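Local coordinates for fiber protein (PDB 3F0Y) that forms the trimeric knob at the tip of the adenovirus fibre, which probably attaches the virus to host cells, with CD46 a candidate receptor, at residues N13-T19 and L99-Q105; F55-G60 and T193-P198. All blocks are in the same frame, centred on the assembly; numbering follows the deposited sequence.

Contact 1 of 2, residues N13-T19 and L99-Q105; sequences NINTLWT and LNHKSGQ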
ATOM      1  N   ASN A  13     -19.435  -8.641  -3.865  1.00 27.42           N
ATOM      2  CA  ASN A  13     -19.892  -7.613  -2.930  1.00 26.97           C
ATOM      3  C   ASN A  13     -19.684  -7.975  -1.458  1.00 26.41           C
ATOM      4  O   ASN A  13     -19.486  -7.084  -0.631  1.00 26.36           O
ATOM      5  CB  ASN A  13     -21.370  -7.287  -3.168  1.00 27.02           C
ATOM      6  CG  ASN A  13     -21.612  -6.571  -4.486  1.00 27.30           C
ATOM      7  OD1 ASN A  13     -20.824  -5.720  -4.904  1.00 28.19           O
ATOM      8  ND2 ASN A  13     -22.712  -6.911  -5.147  1.00 27.92           N
ATOM      9  N   ILE A  14     -19.730  -9.268  -1.132  1.00 25.74           N
ATOM     10  CA  ILE A  14     -19.519  -9.720   0.250  1.00 25.32           C
ATOM     11  C   ILE A  14     -18.045  -9.779   0.683  1.00 24.76           C
ATOM     12  O   ILE A  14     -17.763 -10.036   1.851  1.00 24.51           O
ATOM     13  CB  ILE A  14     -20.196 -11.088   0.542  1.00 25.32           C
ATOM     14  CG1 ILE A  14     -19.606 -12.210  -0.321  1.00 25.52           C
ATOM     15  CG2 ILE A  14     -21.702 -10.982   0.335  1.00 25.37           C
ATOM     16  CD1 ILE A  14     -19.688 -13.580   0.322  1.00 25.40           C
ATOM     17  N   ASN A  15     -17.117  -9.551  -0.248  1.00 24.21           N
ATOM     18  CA  ASN A  15     -15.693  -9.436   0.097  1.00 23.93           C
ATOM     19  C   ASN A  15     -15.339  -8.051   0.637  1.00 23.44           C
ATOM     20  O   ASN A  15     -14.217  -7.835   1.093  1.00 23.12           O
ATOM     21  CB  ASN A  15     -14.801  -9.752  -1.111  1.00 24.00           C
ATOM     22  CG  ASN A  15     -14.788 -11.228  -1.463  1.00 24.72           C
ATOM     23  OD1 ASN A  15     -14.718 -12.091  -0.586  1.00 25.73           O
ATOM     24  ND2 ASN A  15     -14.839 -11.525  -2.756  1.00 25.80           N
ATOM     25  N   THR A  16     -16.292  -7.123   0.569  1.00 22.88           N
ATOM     26  CA  THR A  16     -16.129  -5.776   1.100  1.00 22.65           C
ATOM     27  C   THR A  16     -17.055  -5.563   2.293  1.00 22.36           C
ATOM     28  O   THR A  16     -18.221  -5.948   2.257  1.00 22.16           O
ATOM     29  CB  THR A  16     -16.458  -4.716   0.030  1.00 22.50           C
ATOM     30  OG1 THR A  16     -15.472  -4.762  -1.006  1.00 22.56           O
ATOM     31  CG2 THR A  16     -16.488  -3.316   0.633  1.00 22.67           C
ATOM     32  N   LEU A  17     -16.512  -4.969   3.352  1.00 22.05           N
ATOM     33  CA  LEU A  17     -17.296  -4.489   4.482  1.00 21.95           C
ATOM     34  C   LEU A  17     -16.941  -3.019   4.636  1.00 21.72           C
ATOM     35  O   LEU A  17     -15.790  -2.690   4.922  1.00 21.66           O
ATOM     36  CB  LEU A  17     -16.936  -5.269   5.749  1.00 21.89           C
ATOM     37  CG  LEU A  17     -17.745  -4.974   7.013  1.00 22.09           C
ATOM     38  CD1 LEU A  17     -19.222  -5.269   6.794  1.00 22.39           C
ATOM     39  CD2 LEU A  17     -17.201  -5.781   8.186  1.00 22.13           C
ATOM     40  N   TRP A  18     -17.910  -2.131   4.421  1.00 21.42           N
ATOM     41  CA  TRP A  18     -17.604  -0.702   4.362  1.00 21.37           C
ATOM     42  C   TRP A  18     -18.721   0.210   4.869  1.00 21.35           C
ATOM     43  O   TRP A  18     -19.801  -0.253   5.234  1.00 21.28           O
ATOM     44  CB  TRP A  18     -17.169  -0.319   2.934  1.00 20.95           C
ATOM     45  CG  TRP A  18     -18.260  -0.234   1.900  1.00 20.71           C
ATOM     46  CD1 TRP A  18     -19.528  -0.731   1.986  1.00 20.47           C
ATOM     47  CD2 TRP A  18     -18.156   0.368   0.603  1.00 20.39           C
ATOM     48  NE1 TRP A  18     -20.224  -0.458   0.837  1.00 20.31           N
ATOM     49  CE2 TRP A  18     -19.404   0.209  -0.034  1.00 20.41           C
ATOM     50  CE3 TRP A  18     -17.129   1.031  -0.078  1.00 20.33           C
ATOM     51  CZ2 TRP A  18     -19.653   0.688  -1.322  1.00 20.36           C
ATOM     52  CZ3 TRP A  18     -17.375   1.508  -1.357  1.00 20.50           C
ATOM     53  CH2 TRP A  18     -18.631   1.333  -1.966  1.00 20.49           C
ATOM     54  N   THR A  19     -18.428   1.507   4.888  1.00 21.48           N
ATOM     55  CA  THR A  19     -19.364   2.539   5.331  1.00 21.67           C
ATOM     56  C   THR A  19     -20.226   3.075   4.191  1.00 21.97           C
ATOM     57  O   THR A  19     -21.179   3.820   4.428  1.00 22.02           O
ATOM     58  CB  THR A  19     -18.594   3.744   5.895  1.00 21.64           C
ATOM     59  OG1 THR A  19     -17.676   4.217   4.901  1.00 20.98           O
ATOM     60  CG2 THR A  19     -17.832   3.361   7.152  1.00 21.42           C
ATOM     61  N   LEU A  99     -21.218  -1.198   9.721  1.00 23.01           N
ATOM     62  CA  LEU A  99     -20.713  -1.489   8.388  1.00 22.94           C
ATOM     63  C   LEU A  99     -21.582  -2.566   7.750  1.00 22.88           C
ATOM     64  O   LEU A  99     -22.200  -3.374   8.448  1.00 22.93           O
ATOM     65  CB  LEU A  99     -19.265  -1.979   8.449  1.00 22.91           C
ATOM     66  CG  LEU A  99     -18.242  -1.059   9.116  1.00 22.92           C
ATOM     67  CD1 LEU A  99     -16.930  -1.802   9.327  1.00 22.86           C
ATOM     68  CD2 LEU A  99     -18.025   0.204   8.292  1.00 22.71           C
ATOM     69  N   ASN A 100     -21.630  -2.564   6.425  1.00 22.69           N
ATOM     70  CA  ASN A 100     -22.269  -3.637   5.675  1.00 22.69           C
ATOM     71  C   ASN A 100     -21.533  -3.835   4.352  1.00 22.64           C
ATOM     72  O   ASN A 100     -20.530  -3.168   4.086  1.00 22.51           O
ATOM     73  CB  ASN A 100     -23.755  -3.331   5.454  1.00 22.62           C
ATOM     74  CG  ASN A 100     -24.612  -4.591   5.394  1.00 22.67           C
ATOM     75  OD1 ASN A 100     -24.388  -5.470   4.562  1.00 22.73           O
ATOM     76  ND2 ASN A 100     -25.601  -4.677   6.275  1.00 22.40           N
ATOM     77  N   HIS A 101     -22.025  -4.757   3.532  1.00 22.56           N
ATOM     78  CA  HIS A 101     -21.375  -5.094   2.272  1.00 22.52           C
ATOM     79  C   HIS A 101     -21.583  -4.038   1.195  1.00 22.53           C
ATOM     80  O   HIS A 101     -22.351  -3.091   1.373  1.00 22.64           O
ATOM     81  CB  HIS A 101     -21.872  -6.454   1.779  1.00 22.44           C
ATOM     82  CG  HIS A 101     -21.453  -7.593   2.652  1.00 22.16           C
ATOM     83  ND1 HIS A 101     -20.145  -7.784   3.040  1.00 21.58           N
ATOM     84  CD2 HIS A 101     -22.161  -8.606   3.204  1.00 22.12           C
ATOM     85  CE1 HIS A 101     -20.067  -8.863   3.798  1.00 22.12           C
ATOM     86  NE2 HIS A 101     -21.277  -9.379   3.912  1.00 21.94           N
ATOM     87  N   LYS A 102     -20.876  -4.206   0.080  1.00 22.55           N
ATOM     88  CA  LYS A 102     -21.000  -3.310  -1.061  1.00 22.60           C
ATOM     89  C   LYS A 102     -22.356  -3.484  -1.739  1.00 22.68           C
ATOM     90  O   LYS A 102     -22.799  -4.603  -1.985  1.00 22.54           O
ATOM     91  CB  LYS A 102     -19.877  -3.562  -2.075  1.00 22.53           C
ATOM     92  CG  LYS A 102     -19.910  -2.637  -3.287  1.00 22.53           C
ATOM     93  CD  LYS A 102     -18.737  -2.891  -4.219  1.00 22.47           C
ATOM     94  CE  LYS A 102     -18.976  -2.298  -5.603  1.00 22.18           C
ATOM     95  NZ  LYS A 102     -19.107  -0.817  -5.582  1.00 21.94           N
ATOM     96  N   SER A 103     -23.006  -2.361  -2.017  1.00 22.86           N
ATOM     97  CA  SER A 103     -24.219  -2.331  -2.824  1.00 23.09           C
ATOM     98  C   SER A 103     -24.162  -1.067  -3.668  1.00 23.17           C
ATOM     99  O   SER A 103     -24.675  -0.018  -3.276  1.00 23.30           O
ATOM    100  CB  SER A 103     -25.464  -2.343  -1.937  1.00 23.17           C
ATOM    101  OG  SER A 103     -26.641  -2.249  -2.720  1.00 23.44           O
ATOM    102  N   GLY A 104     -23.510  -1.170  -4.822  1.00 23.34           N
ATOM    103  CA  GLY A 104     -23.165   0.006  -5.606  1.00 23.42           C
ATOM    104  C   GLY A 104     -22.196   0.876  -4.818  1.00 23.55           C
ATOM    105  O   GLY A 104     -21.201   0.378  -4.285  1.00 23.58           O
ATOM    106  N   GLN A 105     -22.501   2.168  -4.720  1.00 23.68           N
ATOM    107  CA  GLN A 105     -21.684   3.110  -3.949  1.00 23.80           C
ATOM    108  C   GLN A 105     -22.130   3.205  -2.488  1.00 24.00           C
ATOM    109  O   GLN A 105     -21.593   4.011  -1.723  1.00 23.92           O
ATOM    110  CB  GLN A 105     -21.739   4.499  -4.593  1.00 23.77           C
ATOM    111  CG  GLN A 105     -21.237   4.533  -6.028  1.00 23.70           C
ATOM    112  CD  GLN A 105     -19.769   4.176  -6.140  1.00 23.55           C
ATOM    113  OE1 GLN A 105     -19.401   3.224  -6.829  1.00 23.53           O
ATOM    114  NE2 GLN A 105     -18.924   4.930  -5.453  1.00 22.89           N
TER
HETATM  115  O   HOH W   1     -22.484  -3.618  -6.032  1.00 26.26           O
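In the antiparallel beta sandwich of the adenovirus fibre knob, strand 16-18 is the outermost strand of its four-stranded sheet within the chain, and residues 99-105 pair with the edge that strand 39-48 leaves open. The pairing is a single antiparallel hydrogen-bonded bridge between Trp18 and Asn100: Trp18 N donates to Asn100 O at 2.8 Å, and Asn100 N to Trp18 O at 3.2 Å. Nearer the N-terminus, the 3-10 turn adds a longer backbone bond, Lys102 N to Asn13 O at 3.3 Å.

His101 supplies the side-chain hydrogen bond between the two segments. Its ND1 gives a nearly straight bond to Thr16 O (2.8 Å), while NE2 pairs with the backbone of Thr113; Ile14 CA sits over the imidazole in a CH-pi contact, 3.6 Å from the ring centroid.

Apolar packing holds the other end, where Leu17 CG meets Leu99 CB at 3.7 Å and Leu99 CD2 reaches Thr19 CG2 at 3.4 Å. The Trp18 indole lies along the chain from His101 to Gln105, with CZ2 3.9 Å from Lys102 CG; its NE1 is hydrogen-bonded to Asn106 O. A neighbouring subunit covers this side, Ala50 of that subunit packing on Trp18 and Lys102.

The Lys102 side chain is extended as far as CE, then turns at the last bond: NZ donates to Gly104 O at 2.7 Å and forms a salt bridge to Asp207 of the neighbouring subunit. One water bridges the two segments, donating to Asn13 OD1 and accepting from Gly104 N, each at 2.9 Å.

Contact 2 of 2, residues F55-G60 and T193-P198; sequences FVYVIG and TLVTSP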
ATOM      1  N   PHE A  55      -8.945   0.618   4.058  1.00 15.85           N
ATOM      2  CA  PHE A  55      -8.875   1.840   3.267  1.00 15.97           C
ATOM      3  C   PHE A  55      -9.716   2.886   3.996  1.00 16.09           C
ATOM      4  O   PHE A  55     -10.939   2.756   4.068  1.00 16.00           O
ATOM      5  CB  PHE A  55      -9.437   1.526   1.877  1.00 15.86           C
ATOM      6  CG  PHE A  55      -9.540   2.704   0.948  1.00 15.82           C
ATOM      7  CD1 PHE A  55      -8.483   3.040   0.111  1.00 15.86           C
ATOM      8  CD2 PHE A  55     -10.722   3.433   0.855  1.00 15.91           C
ATOM      9  CE1 PHE A  55      -8.587   4.103  -0.775  1.00 15.96           C
ATOM     10  CE2 PHE A  55     -10.830   4.501  -0.027  1.00 15.96           C
ATOM     11  CZ  PHE A  55      -9.764   4.834  -0.845  1.00 15.76           C
ATOM     12  N   VAL A  56      -9.063   3.901   4.563  1.00 16.19           N
ATOM     13  CA  VAL A  56      -9.744   4.803   5.496  1.00 16.38           C
ATOM     14  C   VAL A  56      -9.393   6.283   5.321  1.00 16.60           C
ATOM     15  O   VAL A  56      -8.238   6.644   5.091  1.00 16.53           O
ATOM     16  CB  VAL A  56      -9.483   4.375   6.966  1.00 16.32           C
ATOM     17  CG1 VAL A  56      -8.016   4.574   7.343  1.00 16.07           C
ATOM     18  CG2 VAL A  56     -10.402   5.128   7.924  1.00 16.27           C
ATOM     19  N   TYR A  57     -10.413   7.129   5.414  1.00 16.85           N
ATOM     20  CA  TYR A  57     -10.217   8.573   5.510  1.00 17.06           C
ATOM     21  C   TYR A  57     -11.424   9.229   6.157  1.00 17.20           C
ATOM     22  O   TYR A  57     -12.454   8.586   6.376  1.00 17.13           O
ATOM     23  CB  TYR A  57      -9.917   9.203   4.143  1.00 17.14           C
ATOM     24  CG  TYR A  57     -10.985   9.028   3.085  1.00 17.32           C
ATOM     25  CD1 TYR A  57     -11.164   7.806   2.446  1.00 17.43           C
ATOM     26  CD2 TYR A  57     -11.795  10.094   2.700  1.00 17.20           C
ATOM     27  CE1 TYR A  57     -12.132   7.644   1.467  1.00 17.38           C
ATOM     28  CE2 TYR A  57     -12.766   9.941   1.718  1.00 17.29           C
ATOM     29  CZ  TYR A  57     -12.929   8.712   1.106  1.00 17.20           C
ATOM     30  OH  TYR A  57     -13.884   8.544   0.133  1.00 17.90           O
ATOM     31  N   VAL A  58     -11.280  10.509   6.480  1.00 17.48           N
ATOM     32  CA  VAL A  58     -12.338  11.257   7.139  1.00 17.85           C
ATOM     33  C   VAL A  58     -12.730  12.469   6.306  1.00 18.04           C
ATOM     34  O   VAL A  58     -11.886  13.094   5.665  1.00 17.81           O
ATOM     35  CB  VAL A  58     -11.918  11.704   8.559  1.00 17.90           C
ATOM     36  CG1 VAL A  58     -11.548  10.498   9.401  1.00 18.14           C
ATOM     37  CG2 VAL A  58     -10.762  12.686   8.502  1.00 18.41           C
ATOM     38  N   ILE A  59     -14.024  12.772   6.300  1.00 18.48           N
ATOM     39  CA  ILE A  59     -14.537  13.992   5.695  1.00 18.81           C
ATOM     40  C   ILE A  59     -15.254  14.759   6.799  1.00 19.06           C
ATOM     41  O   ILE A  59     -16.267  14.299   7.325  1.00 19.20           O
ATOM     42  CB  ILE A  59     -15.508  13.700   4.538  1.00 18.89           C
ATOM     43  CG1 ILE A  59     -14.835  12.821   3.481  1.00 19.09           C
ATOM     44  CG2 ILE A  59     -15.997  15.002   3.910  1.00 18.72           C
ATOM     45  CD1 ILE A  59     -15.781  12.299   2.436  1.00 19.17           C
ATOM     46  N   GLY A  60     -14.704  15.913   7.162  1.00 19.41           N
ATOM     47  CA  GLY A  60     -15.217  16.690   8.280  1.00 19.62           C
ATOM     48  C   GLY A  60     -16.557  17.334   7.982  1.00 19.76           C
ATOM     49  O   GLY A  60     -16.831  17.721   6.845  1.00 19.83           O
ATOM     50  N   THR A 193     -13.054  22.476   4.894  1.00 20.87           N
ATOM     51  CA  THR A 193     -13.409  21.129   5.327  1.00 20.61           C
ATOM     52  C   THR A 193     -12.149  20.315   5.572  1.00 20.28           C
ATOM     53  O   THR A 193     -11.269  20.255   4.713  1.00 20.28           O
ATOM     54  CB  THR A 193     -14.265  20.405   4.270  1.00 20.74           C
ATOM     55  OG1 THR A 193     -15.403  21.209   3.943  1.00 21.23           O
ATOM     56  CG2 THR A 193     -14.739  19.049   4.789  1.00 20.81           C
ATOM     57  N   LEU A 194     -12.070  19.697   6.749  1.00 19.75           N
ATOM     58  CA  LEU A 194     -10.977  18.790   7.068  1.00 19.46           C
ATOM     59  C   LEU A 194     -11.207  17.466   6.349  1.00 19.09           C
ATOM     60  O   LEU A 194     -12.076  16.682   6.736  1.00 19.15           O
ATOM     61  CB  LEU A 194     -10.878  18.568   8.582  1.00 19.45           C
ATOM     62  CG  LEU A 194      -9.852  17.549   9.091  1.00 19.68           C
ATOM     63  CD1 LEU A 194      -8.552  17.606   8.300  1.00 19.67           C
ATOM     64  CD2 LEU A 194      -9.589  17.765  10.578  1.00 19.48           C
ATOM     65  N   VAL A 195     -10.440  17.241   5.287  1.00 18.63           N
ATOM     66  CA  VAL A 195     -10.460  15.983   4.556  1.00 18.25           C
ATOM     67  C   VAL A 195      -9.067  15.366   4.607  1.00 17.93           C
ATOM     68  O   VAL A 195      -8.083  16.029   4.285  1.00 17.84           O
ATOM     69  CB  VAL A 195     -10.857  16.189   3.080  1.00 18.26           C
ATOM     70  CG1 VAL A 195     -10.723  14.884   2.295  1.00 17.91           C
ATOM     71  CG2 VAL A 195     -12.275  16.732   2.981  1.00 18.18           C
ATOM     72  N   THR A 196      -8.983  14.107   5.023  1.00 17.63           N
ATOM     73  CA  THR A 196      -7.726  13.366   4.941  1.00 17.43           C
ATOM     74  C   THR A 196      -7.737  12.549   3.653  1.00 17.33           C
ATOM     75  O   THR A 196      -8.792  12.090   3.214  1.00 17.42           O
ATOM     76  CB  THR A 196      -7.515  12.434   6.158  1.00 17.32           C
ATOM     77  OG1 THR A 196      -8.511  11.403   6.170  1.00 16.93           O
ATOM     78  CG2 THR A 196      -7.576  13.222   7.463  1.00 17.12           C
ATOM     79  N   SER A 197      -6.571  12.388   3.035  1.00 17.14           N
ATOM     80  CA  SER A 197      -6.451  11.523   1.867  1.00 16.89           C
ATOM     81  C   SER A 197      -6.536  10.073   2.337  1.00 16.64           C
ATOM     82  O   SER A 197      -6.224   9.782   3.491  1.00 16.55           O
ATOM     83  CB  SER A 197      -5.142  11.780   1.117  1.00 16.90           C
ATOM     84  OG  SER A 197      -4.015  11.521   1.932  1.00 16.84           O
ATOM     85  N   PRO A 198      -6.965   9.157   1.451  1.00 16.50           N
ATOM     86  CA  PRO A 198      -7.137   7.775   1.888  1.00 16.47           C
ATOM     87  C   PRO A 198      -5.846   7.157   2.411  1.00 16.31           C
ATOM     88  O   PRO A 198      -4.787   7.331   1.805  1.00 16.13           O
ATOM     89  CB  PRO A 198      -7.593   7.052   0.616  1.00 16.48           C
ATOM     90  CG  PRO A 198      -8.097   8.113  -0.284  1.00 16.63           C
ATOM     91  CD  PRO A 198      -7.302   9.332   0.028  1.00 16.46           C
TER
HETATM   92  O   HOH W   2      -6.879   9.000   5.923  1.00 18.46           O
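Pro198 provides the apolar centre, its ring lying against two aromatic side chains of the strand: Phe55 CE1 is 3.4 Å from Pro198 CB, and Tyr57 CD1 is 4.1 Å from the same atom. Further along, Val58 CG2 packs on Thr196 CG2 at 3.4 Å, with Trp177 of strand 171-180 touching both side chains, and Ile59 CG2 meets Val195 CG2 at 4.2 Å. Leu51 and Ile204 of a neighbouring subunit pack on Phe55 and Tyr57.

The two segments run antiparallel, end-to-end directions 175° apart. Residues 193-198 are the irregular lead-in to strand 199-204, which flanks strand 51-60 in the four-stranded sheet of the knob's beta sandwich, so the loop begins following the edge of strand 51-60 before the regular strand starts. Around the bridge of Ile59 with Val195, Thr196 N donates to Val58 O at 3.1 Å and Gly60 N to Leu194 O at 2.8 Å. At Gly60 a CB would point at the loop, only 3.1 Å from Leu194 O, so the missing side chain lets the backbones come close.

Beyond these bonds a side chain replaces the main chain as acceptor: Val58 N donates to Thr196 OG1 at 2.9 Å. The same OG1 donates to a water (2.9 Å) that in turn donates to Val56 O at 2.8 Å and Ser197 O at 2.6 Å, tying the strand to the loop.

How the contacts relate
Both contacts add to the same four-stranded sheet, contact 1 at strand 16-18 and contact 2 at strand 51-60, on the two sides of strand 39-48; their centres are 19 Å apart and their nearest atoms about 7 Å, so they do not touch. Backbone hydrogen bonds hold both. Contact 2, buried and nearer the middle of the chain, adds a threonine hydroxyl and largely apolar packing. Contact 1, farther out and partly exposed, adds a histidine side-chain bond and a charged lysine. Their segments alternate along the sequence. Each also meets the neighbouring subunit, contact 2 through packing and contact 1 partly through the ion pair of Lys102 with Asp207 of that subunit.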